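Local coordinates for protein nucleoside-diphosphate-sugar pyrophosphorylase (Vibrio cholerae, PDB 4EVW) that probably transfers a nucleotidyl group from a nucleoside triphosphate to a sugar phosphate, giving a nucleoside-diphosphate sugar and pyrophosphate, at residues E89-G94 and I109-I114. The protein carries 1 engineered substitution. Residues are numbered along the deposited sequence; the frame is centred on the assembly and turned at random.
Sequences ETVTLG and ITVFNI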
loop_
_atom_site.group_PDB
_atom_site.type_symbol
_atom_site.label_atom_id
_atom_site.label_comp_id
_atom_site.label_asym_id
_atom_site.label_seq_id
_atom_site.Cartn_x
_atom_site.Cartn_y
_atom_site.Cartn_z
ATOM N N GLU A 89 -5.811 8.984 -0.325
ATOM C CA GLU A 89 -6.919 9.489 -1.123
ATOM C C GLU A 89 -7.156 8.552 -2.308
ATOM O O GLU A 89 -8.295 8.286 -2.681
ATOM C CB GLU A 89 -6.650 10.916 -1.632
ATOM C CG GLU A 89 -7.821 11.456 -2.450
ATOM C CD GLU A 89 -7.671 12.918 -2.853
ATOM O OE1 GLU A 89 -6.537 13.369 -3.115
ATOM O OE2 GLU A 89 -8.709 13.608 -2.927
ATOM N N THR A 90 -6.075 8.054 -2.900
ATOM C CA THR A 90 -6.196 7.139 -4.031
ATOM C C THR A 90 -7.049 5.939 -3.633
ATOM O O THR A 90 -7.971 5.551 -4.356
ATOM C CB THR A 90 -4.813 6.656 -4.490
ATOM O OG1 THR A 90 -4.034 7.791 -4.898
ATOM C CG2 THR A 90 -4.943 5.677 -5.661
ATOM N N VAL A 91 -6.746 5.355 -2.479
ATOM C CA VAL A 91 -7.502 4.209 -1.991
ATOM C C VAL A 91 -8.978 4.562 -1.794
ATOM O O VAL A 91 -9.862 3.831 -2.245
ATOM C CB VAL A 91 -6.905 3.689 -0.670
ATOM C CG1 VAL A 91 -7.862 2.696 -0.014
ATOM C CG2 VAL A 91 -5.545 3.016 -0.950
ATOM N N THR A 92 -9.250 5.685 -1.132
ATOM C CA THR A 92 -10.640 6.092 -0.912
ATOM C C THR A 92 -11.393 6.297 -2.231
ATOM O O THR A 92 -12.524 5.833 -2.386
ATOM C CB THR A 92 -10.708 7.387 -0.067
ATOM O OG1 THR A 92 -10.194 7.120 1.246
ATOM C CG2 THR A 92 -12.146 7.884 0.047
ATOM N N LEU A 93 -10.776 6.988 -3.184
ATOM C CA LEU A 93 -11.425 7.222 -4.473
ATOM C C LEU A 93 -11.597 5.910 -5.246
ATOM O O LEU A 93 -12.576 5.731 -5.976
ATOM C CB LEU A 93 -10.620 8.232 -5.298
ATOM C CG LEU A 93 -10.615 9.657 -4.738
ATOM C CD1 LEU A 93 -9.805 10.571 -5.657
ATOM C CD2 LEU A 93 -12.047 10.161 -4.616
ATOM N N GLY A 94 -10.648 4.993 -5.077
ATOM C CA GLY A 94 -10.735 3.701 -5.742
ATOM C C GLY A 94 -11.881 2.865 -5.191
ATOM O O GLY A 94 -12.594 2.193 -5.942
ATOM N N ILE A 109 -9.336 -4.957 3.739
ATOM C CA ILE A 109 -8.553 -4.437 2.638
ATOM C C ILE A 109 -7.102 -4.418 3.076
ATOM O O ILE A 109 -6.769 -4.054 4.207
ATOM C CB ILE A 109 -8.974 -3.035 2.147
ATOM C CG1 ILE A 109 -8.916 -2.021 3.276
ATOM C CG2 ILE A 109 -10.363 -3.097 1.511
ATOM C CD1 ILE A 109 -9.082 -0.607 2.758
ATOM N N THR A 110 -6.251 -4.854 2.164
ATOM C CA THR A 110 -4.822 -4.918 2.395
ATOM C C THR A 110 -4.201 -4.002 1.365
ATOM O O THR A 110 -4.140 -4.339 0.185
ATOM C CB THR A 110 -4.330 -6.353 2.196
ATOM O OG1 THR A 110 -4.988 -7.204 3.139
ATOM C CG2 THR A 110 -2.830 -6.443 2.397
ATOM N N VAL A 111 -3.764 -2.830 1.805
ATOM C CA VAL A 111 -3.169 -1.865 0.889
ATOM C C VAL A 111 -1.690 -2.146 0.729
ATOM O O VAL A 111 -0.978 -2.352 1.704
ATOM C CB VAL A 111 -3.356 -0.425 1.398
ATOM C CG1 VAL A 111 -2.803 0.569 0.377
ATOM C CG2 VAL A 111 -4.826 -0.170 1.669
ATOM N N PHE A 112 -1.229 -2.145 -0.513
ATOM C CA PHE A 112 0.168 -2.422 -0.793
ATOM C C PHE A 112 0.590 -1.505 -1.933
ATOM O O PHE A 112 -0.255 -0.981 -2.648
ATOM C CB PHE A 112 0.304 -3.880 -1.212
ATOM C CG PHE A 112 1.717 -4.353 -1.312
ATOM C CD1 PHE A 112 2.540 -4.371 -0.190
ATOM C CD2 PHE A 112 2.225 -4.800 -2.524
ATOM C CE1 PHE A 112 3.853 -4.833 -0.277
ATOM C CE2 PHE A 112 3.533 -5.262 -2.625
ATOM C CZ PHE A 112 4.348 -5.280 -1.500
ATOM N N ASN A 113 1.886 -1.299 -2.115
ATOM C CA ASN A 113 2.290 -0.427 -3.203
ATOM C C ASN A 113 3.139 -1.155 -4.226
ATOM O O ASN A 113 3.835 -2.127 -3.920
ATOM C CB ASN A 113 2.996 0.813 -2.663
ATOM C CG ASN A 113 4.316 0.498 -2.028
ATOM O OD1 ASN A 113 5.339 0.429 -2.705
ATOM N ND2 ASN A 113 4.305 0.293 -0.717
ATOM N N ILE A 114 3.069 -0.666 -5.452
ATOM C CA ILE A 114 3.774 -1.270 -6.562
ATOM C C ILE A 114 5.300 -1.076 -6.523
ATOM O O ILE A 114 6.016 -1.655 -7.339
ATOM C CB ILE A 114 3.152 -0.748 -7.888
ATOM C CG1 ILE A 114 3.095 -1.877 -8.912
ATOM C CG2 ILE A 114 3.908 0.463 -8.398
ATOM C CD1 ILE A 114 2.221 -3.044 -8.477
#
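Helix 87-100 packs on the central strand 109-111 through Val91, whose two methyls meet Val111 and Ile109 on one face of the mixed sheet. The valines meet end-on, methyl against methyl, with Val91 CG2 3.9 Å from Val111 CG1. The same Val91 methyl lies 4.2 Å from Val111 CG2, so it sits against both branches of the strand valine. In Val91, CG1 is anti to the backbone N (chi1 168°), which directs this second branch toward the Ile109 end of the strand. There the packing is looser, Val91 CG1 coming equally near, at 4.5 Å, to Ile109 CD1 and Val111 CG2. Ile109 and Val111, two residues apart, point to the helix side, while Thr110 between them faces the other side of the sheet and hydrogen-bonds through OG1 to His176. This is the helix-on-sheet layering of a Rossmann-like nucleotidyltransferase domain, the fold expected of a sugar-nucleotide pyrophosphorylase: strand 109-111 runs parallel to strand 2-5 on one flank and antiparallel to strand 174-177 on the other. No hydrogen bond crosses between the segments, and the contact is small and wholly apolar, with 93 Å² buried. The backbones come closest at the two valines, where the CA atoms of Val91 and Val111 are 8.0 Å apart. Tyr183 of helix 180-191 also touches Val91, and Pro5 of strand 2-5 touches Val111.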